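Local coordinates for protein SusD homolog (Bacteroides thetaiotaomicron, PDB 4MRU) that probably binds glycans, perhaps mucin O-glycans, at the outer membrane as a SusD-like lipoprotein with a TPR-like helical fold, at residues A[56-65]-A[252-263]; A[288-296]-A[307-315]. All coordinates share one frame; numbering follows the deposited sequence.

Contact 1: residues A[56-65]-A[252-263]; sequences GYFGETRTGW and FNDWKDYRVGAD
Arg62 grips the turn ahead of strand 258-260 with two of its nitrogens. NE makes a salt bridge to Asp257 OD1 at 3.0 Å, reaching, somewhat out of plane, the anti side of a carboxylate that stands nearly perpendicular to the guanidinium plane (89°). NH2 donates to Trp255 O at 2.8 Å, near the carbonyl direction but with a bent N-H (135°), while NH1 pairs with Asp304. Beside it Thr61 OG1 donates to Lys256 O at 2.8 Å; chi1 of 58° sets this hydroxyl between the backbone N and the carbonyl carbon and turns CG2 onto Arg259 CG.

Strands 58-60 and 258-260 pair antiparallel. Gly59 and Arg259 exchange two backbone hydrogen bonds, and Thr61 N to Asp257 O and Gly261 N to Tyr57 O continue the pairing beyond them. On one face Glu60 CG rests 3.8 Å from Tyr258 CE1, and the Tyr258 hydroxyl meets the edge of Trp65. The Phe252 edge, led by CE1, points at the centre of the Phe58 face in an edge-to-face pair with centroids 4.8 Å apart. Glycine suits position 56, where phi is positive in a Schellman motif and a side chain would crowd Asp263 CB.

Arg259 NH1 bonds both Phe252 O and Tyr258 O, tying helix 248-254 to strand 258-260. Two arginines thus satisfy nearby acceptors and probably fix the turn, while strand bonds set register and aromatic rings supply apolar packing.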
# COMPACT_ATOMS: atom_id res chain seq x y z
N GLY A 56 -1.21 -5.20 -9.18
CA GLY A 56 -2.13 -5.35 -10.32
C GLY A 56 -2.86 -4.08 -10.69
O GLY A 56 -3.94 -4.12 -11.32
N TYR A 57 -2.25 -2.92 -10.38
CA TYR A 57 -2.90 -1.63 -10.61
C TYR A 57 -2.45 -0.92 -11.88
O TYR A 57 -3.27 -0.31 -12.57
CB TYR A 57 -2.64 -0.67 -9.47
CG TYR A 57 -3.35 -0.89 -8.16
CD1 TYR A 57 -4.48 -1.70 -8.03
CD2 TYR A 57 -2.93 -0.20 -7.03
CE1 TYR A 57 -5.13 -1.82 -6.80
CE2 TYR A 57 -3.56 -0.33 -5.81
CZ TYR A 57 -4.64 -1.15 -5.69
OH TYR A 57 -5.25 -1.25 -4.49
N PHE A 58 -1.15 -1.00 -12.19
CA PHE A 58 -0.56 -0.25 -13.30
C PHE A 58 0.51 -1.05 -13.99
O PHE A 58 1.22 -1.85 -13.38
CB PHE A 58 0.15 1.03 -12.86
CG PHE A 58 -0.68 1.95 -12.05
CD1 PHE A 58 -1.83 2.48 -12.57
CD2 PHE A 58 -0.32 2.23 -10.76
CE1 PHE A 58 -2.61 3.30 -11.81
CE2 PHE A 58 -1.13 3.04 -9.99
CZ PHE A 58 -2.27 3.56 -10.51
N GLY A 59 0.63 -0.78 -15.28
CA GLY A 59 1.77 -1.24 -16.07
C GLY A 59 2.44 -0.04 -16.78
O GLY A 59 1.85 1.05 -16.91
N GLU A 60 3.63 -0.30 -17.25
CA GLU A 60 4.51 0.69 -17.82
C GLU A 60 4.23 0.72 -19.33
O GLU A 60 4.09 -0.30 -19.99
CB GLU A 60 5.98 0.35 -17.51
CG GLU A 60 6.31 0.05 -16.03
CD GLU A 60 6.53 -1.42 -15.72
OE1 GLU A 60 5.90 -2.25 -16.39
OE2 GLU A 60 7.32 -1.72 -14.79
N THR A 61 4.14 1.91 -19.87
CA THR A 61 3.86 2.10 -21.29
C THR A 61 5.07 2.13 -22.15
O THR A 61 4.97 2.04 -23.38
CB THR A 61 3.18 3.48 -21.52
OG1 THR A 61 4.05 4.51 -21.03
CG2 THR A 61 1.87 3.54 -20.84
N ARG A 62 6.26 2.20 -21.54
CA ARG A 62 7.47 2.41 -22.32
C ARG A 62 8.08 1.08 -22.78
O ARG A 62 8.74 0.40 -22.00
CB ARG A 62 8.50 3.24 -21.54
CG ARG A 62 7.96 4.64 -21.20
CD ARG A 62 7.62 5.44 -22.47
NE ARG A 62 6.90 6.67 -22.17
CZ ARG A 62 6.36 7.47 -23.07
NH1 ARG A 62 6.47 7.20 -24.38
NH2 ARG A 62 5.73 8.58 -22.65
N THR A 63 7.88 0.78 -24.07
CA THR A 63 8.23 -0.53 -24.67
C THR A 63 9.71 -0.73 -24.79
O THR A 63 10.19 -1.87 -24.91
CB THR A 63 7.57 -0.72 -26.05
OG1 THR A 63 7.97 0.36 -26.92
CG2 THR A 63 6.07 -0.74 -25.88
N GLY A 64 10.46 0.36 -24.73
CA GLY A 64 11.92 0.27 -24.72
C GLY A 64 12.50 -0.19 -23.40
O GLY A 64 13.66 -0.56 -23.34
N TRP A 65 11.72 -0.20 -22.33
CA TRP A 65 12.24 -0.63 -21.03
C TRP A 65 12.26 -2.16 -20.96
O TRP A 65 11.19 -2.80 -20.94
CB TRP A 65 11.42 -0.09 -19.85
CG TRP A 65 11.36 1.42 -19.68
CD1 TRP A 65 12.06 2.36 -20.39
CD2 TRP A 65 10.61 2.15 -18.71
NE1 TRP A 65 11.75 3.62 -19.94
CE2 TRP A 65 10.88 3.52 -18.91
CE3 TRP A 65 9.70 1.78 -17.71
CZ2 TRP A 65 10.29 4.50 -18.15
CZ3 TRP A 65 9.12 2.77 -16.97
CH2 TRP A 65 9.40 4.12 -17.20
N PHE A 252 1.40 10.07 -14.82
CA PHE A 252 0.28 9.44 -15.48
C PHE A 252 -0.28 10.32 -16.58
O PHE A 252 -0.59 9.84 -17.65
CB PHE A 252 -0.82 9.15 -14.46
CG PHE A 252 -0.42 8.15 -13.42
CD1 PHE A 252 -0.56 6.79 -13.65
CD2 PHE A 252 0.10 8.57 -12.20
CE1 PHE A 252 -0.17 5.86 -12.71
CE2 PHE A 252 0.46 7.65 -11.23
CZ PHE A 252 0.34 6.29 -11.49
N ASN A 253 -0.42 11.61 -16.31
CA ASN A 253 -1.09 12.54 -17.21
C ASN A 253 -0.16 13.18 -18.23
O ASN A 253 -0.59 13.50 -19.31
CB ASN A 253 -1.79 13.64 -16.41
CG ASN A 253 -3.05 13.16 -15.72
OD1 ASN A 253 -3.52 12.02 -15.92
ND2 ASN A 253 -3.63 14.02 -14.88
N ASP A 254 1.08 13.44 -17.86
CA ASP A 254 1.96 14.30 -18.68
C ASP A 254 3.07 13.49 -19.27
O ASP A 254 3.24 13.50 -20.46
CB ASP A 254 2.50 15.48 -17.86
CG ASP A 254 1.34 16.34 -17.30
OD1 ASP A 254 0.47 16.76 -18.09
OD2 ASP A 254 1.20 16.43 -16.07
N TRP A 255 3.80 12.77 -18.43
CA TRP A 255 4.79 11.80 -18.94
C TRP A 255 4.13 10.63 -19.63
O TRP A 255 4.69 10.08 -20.59
CB TRP A 255 5.62 11.24 -17.82
CG TRP A 255 6.34 12.22 -16.96
CD1 TRP A 255 6.43 13.57 -17.10
CD2 TRP A 255 7.08 11.89 -15.78
NE1 TRP A 255 7.17 14.12 -16.07
CE2 TRP A 255 7.60 13.09 -15.26
CE3 TRP A 255 7.36 10.69 -15.12
CZ2 TRP A 255 8.38 13.12 -14.12
CZ3 TRP A 255 8.13 10.73 -13.98
CH2 TRP A 255 8.61 11.93 -13.48
N LYS A 256 2.97 10.23 -19.14
CA LYS A 256 2.20 9.12 -19.68
C LYS A 256 3.01 7.80 -19.69
O LYS A 256 2.95 7.05 -20.67
CB LYS A 256 1.67 9.47 -21.09
CG LYS A 256 0.94 10.82 -21.12
CD LYS A 256 0.36 11.12 -22.50
CE LYS A 256 0.06 12.60 -22.61
NZ LYS A 256 -0.79 12.87 -23.80
N ASP A 257 3.76 7.55 -18.61
CA ASP A 257 4.60 6.39 -18.46
C ASP A 257 3.85 5.15 -17.91
O ASP A 257 4.39 4.07 -17.89
CB ASP A 257 5.77 6.69 -17.52
CG ASP A 257 6.90 7.46 -18.17
OD1 ASP A 257 6.86 7.73 -19.39
OD2 ASP A 257 7.83 7.82 -17.42
N TYR A 258 2.62 5.32 -17.44
CA TYR A 258 1.85 4.23 -16.84
C TYR A 258 0.40 4.26 -17.29
O TYR A 258 -0.21 5.33 -17.46
CB TYR A 258 1.89 4.28 -15.28
CG TYR A 258 3.31 4.39 -14.82
CD1 TYR A 258 4.11 3.27 -14.73
CD2 TYR A 258 3.92 5.65 -14.65
CE1 TYR A 258 5.47 3.38 -14.41
CE2 TYR A 258 5.28 5.75 -14.35
CZ TYR A 258 6.03 4.61 -14.24
OH TYR A 258 7.36 4.72 -13.99
N ARG A 259 -0.18 3.06 -17.43
CA ARG A 259 -1.61 2.95 -17.62
C ARG A 259 -2.12 1.86 -16.68
O ARG A 259 -1.36 1.12 -16.06
CB ARG A 259 -1.97 2.65 -19.09
CG ARG A 259 -1.69 3.77 -20.09
CD ARG A 259 -2.66 4.87 -19.82
NE ARG A 259 -2.54 6.11 -20.60
CZ ARG A 259 -2.06 7.27 -20.14
NH1 ARG A 259 -1.45 7.37 -18.96
NH2 ARG A 259 -2.17 8.35 -20.90
N VAL A 260 -3.42 1.78 -16.61
CA VAL A 260 -4.06 0.87 -15.70
C VAL A 260 -3.86 -0.58 -16.12
O VAL A 260 -3.90 -0.93 -17.30
CB VAL A 260 -5.58 1.21 -15.59
CG1 VAL A 260 -6.27 0.25 -14.64
CG2 VAL A 260 -5.76 2.62 -15.11
N GLY A 261 -3.66 -1.43 -15.11
CA GLY A 261 -3.41 -2.83 -15.30
C GLY A 261 -4.65 -3.67 -15.55
O GLY A 261 -5.78 -3.28 -15.21
N ALA A 262 -4.42 -4.85 -16.13
CA ALA A 262 -5.49 -5.74 -16.52
C ALA A 262 -6.29 -6.22 -15.31
O ALA A 262 -7.51 -6.40 -15.39
CB ALA A 262 -4.94 -6.93 -17.26
N ASP A 263 -5.59 -6.46 -14.21
CA ASP A 263 -6.23 -7.15 -13.07
C ASP A 263 -7.36 -6.33 -12.51
O ASP A 263 -8.49 -6.81 -12.40
CB ASP A 263 -5.22 -7.45 -11.97
CG ASP A 263 -4.04 -8.24 -12.48
OD1 ASP A 263 -3.07 -7.63 -13.02
OD2 ASP A 263 -4.11 -9.47 -12.35

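Contact 2: residues A[288-296]-A[307-315]; sequences QEGYYGMRI and MITSYSNRL. With EDO (1,2-ethanediol), chain M; EDO (1,2-ethanediol), chain K.
The two backbones come closest at Tyr292 and Tyr311, whose CA atoms are 4.9 Å apart, and Ser312 N bonds Tyr292 O at 2.8 Å. Ser312 adds its hydroxyl: OG accepts from Tyr292 N at 3.0 Å and also bonds Thr281 O, so a small residue with a short polar arm fits between the chains. Gln288 stretches out beyond CG, with chi2 at -169°, and its NE2 gives a nearly straight bond (174°) to Ser310 O. That same NE2 stands 3.2 Å above the centre of the Tyr292 ring, and the ring's hydroxyl accepts from Glu289 N.

Tyr311 provides the broad apolar surface. Met294, a selenomethionine, lays CB over the middle of its ring, 3.8 Å from the centroid in a CH-pi contact, while Ser310 CB lies toward the rim of the opposite face. Gly293 O comes within 3.2 Å of Tyr311 CD1, and the phenol oxygen is bonded to Asp383. A leucine in place of Tyr311 would probably leave Asp383 without this partner and Met294 CB without a flat face to rest on.

Gly290 has backbone angles that call for glycine, and an ethanediol, probably from the crystallisation liquor, is bonded to Tyr291 N. Within the mainly helical SusD-like fold this is an irregular chain-to-chain pairing, joining the chain around strand 289-290, which pairs with strand 283-284, to the segment that follows helix 304-309.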
# COMPACT_ATOMS: atom_id res chain seq x y z
N GLN A 288 -12.90 0.63 -29.73
CA GLN A 288 -12.93 0.70 -28.27
C GLN A 288 -13.93 1.75 -27.68
O GLN A 288 -13.97 2.91 -28.11
CB GLN A 288 -11.52 1.04 -27.79
CG GLN A 288 -10.49 -0.08 -28.06
CD GLN A 288 -9.13 0.10 -27.36
OE1 GLN A 288 -8.14 0.40 -27.99
NE2 GLN A 288 -9.10 -0.07 -26.06
N GLU A 289 -14.71 1.37 -26.67
CA GLU A 289 -15.44 2.36 -25.86
C GLU A 289 -15.58 1.80 -24.45
O GLU A 289 -16.33 0.85 -24.26
CB GLU A 289 -16.80 2.68 -26.46
N GLY A 290 -14.79 2.27 -23.47
CA GLY A 290 -14.92 1.74 -22.13
C GLY A 290 -13.63 1.74 -21.36
O GLY A 290 -12.74 2.54 -21.64
N TYR A 291 -13.52 0.80 -20.41
CA TYR A 291 -12.38 0.70 -19.53
C TYR A 291 -11.53 -0.50 -19.96
O TYR A 291 -12.05 -1.59 -20.11
CB TYR A 291 -12.85 0.53 -18.12
CG TYR A 291 -13.76 1.68 -17.70
CD1 TYR A 291 -13.22 2.91 -17.40
CD2 TYR A 291 -15.12 1.51 -17.60
CE1 TYR A 291 -14.03 3.98 -17.03
CE2 TYR A 291 -15.97 2.58 -17.23
CZ TYR A 291 -15.42 3.80 -16.95
OH TYR A 291 -16.20 4.85 -16.55
N TYR A 292 -10.25 -0.26 -20.20
CA TYR A 292 -9.32 -1.27 -20.72
C TYR A 292 -8.03 -1.24 -19.92
O TYR A 292 -7.51 -0.16 -19.56
CB TYR A 292 -9.02 -1.00 -22.18
CG TYR A 292 -10.20 -1.10 -23.11
CD1 TYR A 292 -10.98 0.01 -23.37
CD2 TYR A 292 -10.54 -2.31 -23.73
CE1 TYR A 292 -12.06 -0.06 -24.21
CE2 TYR A 292 -11.62 -2.38 -24.62
CZ TYR A 292 -12.37 -1.25 -24.86
OH TYR A 292 -13.49 -1.25 -25.67
N GLY A 293 -7.51 -2.43 -19.64
CA GLY A 293 -6.31 -2.59 -18.85
C GLY A 293 -5.23 -3.28 -19.63
O GLY A 293 -5.54 -4.05 -20.55
N MSE A 294 -3.98 -2.97 -19.27
CA MSE A 294 -2.81 -3.54 -19.91
C MSE A 294 -2.29 -4.71 -19.09
O MSE A 294 -2.22 -4.64 -17.86
CB MSE A 294 -1.75 -2.43 -20.01
CG MSE A 294 -0.45 -2.82 -20.72
SE MSE A 294 1.09 -1.75 -20.02
CE MSE A 294 0.26 0.01 -20.06
N ARG A 295 -1.91 -5.77 -19.76
CA ARG A 295 -1.32 -6.92 -19.07
C ARG A 295 -0.04 -6.49 -18.38
O ARG A 295 0.81 -5.88 -18.99
CB ARG A 295 -1.04 -8.07 -20.02
CG ARG A 295 -0.60 -9.38 -19.36
CD ARG A 295 -1.77 -10.11 -18.67
NE ARG A 295 -1.27 -11.31 -18.09
CZ ARG A 295 -1.19 -12.47 -18.72
NH1 ARG A 295 -1.65 -12.62 -19.99
NH2 ARG A 295 -0.66 -13.49 -18.09
N ILE A 296 0.11 -6.82 -17.11
CA ILE A 296 1.33 -6.49 -16.37
C ILE A 296 2.38 -7.60 -16.50
O ILE A 296 2.06 -8.76 -16.29
CB ILE A 296 1.03 -6.23 -14.88
CG1 ILE A 296 0.14 -5.00 -14.78
CG2 ILE A 296 2.32 -6.05 -14.07
CD1 ILE A 296 -0.49 -4.82 -13.43
N MSE A 307 0.38 1.87 -26.45
CA MSE A 307 0.20 1.54 -25.03
C MSE A 307 -0.45 2.68 -24.30
O MSE A 307 -1.26 2.47 -23.42
CB MSE A 307 1.53 1.25 -24.30
CG MSE A 307 2.40 0.15 -24.90
SE MSE A 307 1.48 -1.61 -24.88
CE MSE A 307 0.92 -1.50 -26.69
N ILE A 308 -0.11 3.90 -24.68
CA ILE A 308 -0.64 5.09 -24.02
C ILE A 308 -2.11 5.30 -24.39
O ILE A 308 -2.92 5.60 -23.55
CB ILE A 308 0.18 6.33 -24.40
CG1 ILE A 308 1.53 6.29 -23.68
CG2 ILE A 308 -0.57 7.63 -24.11
CD1 ILE A 308 2.57 7.19 -24.33
N THR A 309 -2.45 5.07 -25.66
CA THR A 309 -3.82 5.40 -26.14
C THR A 309 -4.81 4.23 -26.08
O THR A 309 -6.00 4.46 -26.14
CB THR A 309 -3.79 5.95 -27.57
OG1 THR A 309 -3.20 4.99 -28.45
CG2 THR A 309 -3.00 7.30 -27.66
N SER A 310 -4.34 3.00 -25.96
CA SER A 310 -5.25 1.84 -26.04
C SER A 310 -5.77 1.36 -24.69
O SER A 310 -6.62 0.46 -24.63
CB SER A 310 -4.53 0.68 -26.71
OG SER A 310 -4.15 1.08 -28.00
N TYR A 311 -5.20 1.90 -23.61
CA TYR A 311 -5.54 1.49 -22.26
C TYR A 311 -5.94 2.69 -21.41
O TYR A 311 -5.46 3.78 -21.60
CB TYR A 311 -4.37 0.75 -21.60
CG TYR A 311 -3.96 -0.42 -22.45
CD1 TYR A 311 -4.72 -1.58 -22.47
CD2 TYR A 311 -2.81 -0.37 -23.21
CE1 TYR A 311 -4.36 -2.65 -23.27
CE2 TYR A 311 -2.45 -1.42 -24.02
CZ TYR A 311 -3.23 -2.57 -24.06
OH TYR A 311 -2.88 -3.63 -24.86
N SER A 312 -6.85 2.45 -20.48
CA SER A 312 -7.31 3.46 -19.54
C SER A 312 -6.14 4.01 -18.73
O SER A 312 -5.22 3.28 -18.39
CB SER A 312 -8.36 2.86 -18.60
OG SER A 312 -9.53 2.53 -19.27
N ASN A 313 -6.25 5.28 -18.37
CA ASN A 313 -5.43 5.93 -17.35
C ASN A 313 -6.16 5.95 -16.03
O ASN A 313 -7.37 5.77 -15.99
CB ASN A 313 -5.13 7.37 -17.78
CG ASN A 313 -4.00 8.02 -17.00
OD1 ASN A 313 -3.38 7.43 -16.14
ND2 ASN A 313 -3.77 9.26 -17.30
N ARG A 314 -5.46 6.17 -14.93
CA ARG A 314 -6.17 6.61 -13.77
C ARG A 314 -6.72 8.01 -14.01
O ARG A 314 -6.20 8.74 -14.81
CB ARG A 314 -5.29 6.54 -12.50
CG ARG A 314 -4.11 7.43 -12.43
CD ARG A 314 -3.36 7.17 -11.11
NE ARG A 314 -4.01 7.85 -9.98
CZ ARG A 314 -3.38 8.29 -8.89
NH1 ARG A 314 -2.08 8.07 -8.70
NH2 ARG A 314 -4.04 8.93 -7.97
N LEU A 315 -7.79 8.34 -13.28
CA LEU A 315 -8.44 9.65 -13.34
C LEU A 315 -7.92 10.47 -12.17
O LEU A 315 -8.20 10.16 -11.03
CB LEU A 315 -9.95 9.50 -13.25
CG LEU A 315 -10.76 10.81 -13.28
CD1 LEU A 315 -10.55 11.51 -14.62
CD2 LEU A 315 -12.22 10.55 -13.00
C1 EDO M . -16.36 -2.23 -20.55
O1 EDO M . -15.70 -0.98 -20.41
C2 EDO M . -16.24 -2.62 -22.01
O2 EDO M . -14.84 -2.58 -22.25
C1 EDO K . 0.93 -15.33 -22.59
O1 EDO K . 0.74 -16.43 -21.64
C2 EDO K . -0.35 -14.58 -23.05
O2 EDO K . -1.50 -14.71 -22.17
O HOH W 1 -1.96 -5.93 -22.49

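How the contacts relate
Contacts 1 and 2 follow one another along the chain yet lie side by side in space, their centres about 9 Å apart. Val260 joins them: its O is 2.8 Å from Met294 N, and its N is 2.9 Å from Ser312 O, both probable hydrogen bonds. One residue of strand 258-260 thus meets both segments of contact 2, making a continuous region around that strand. Arg259 adds to the join, since its NE bonds Ile308 O and its side chain touches Met294, Tyr311 and Asn313. In addition, Arg314 makes a cation-pi contact with Phe252. Both contacts lie away from the magnesium site at Asn373, which holds no metal in this chain of the model.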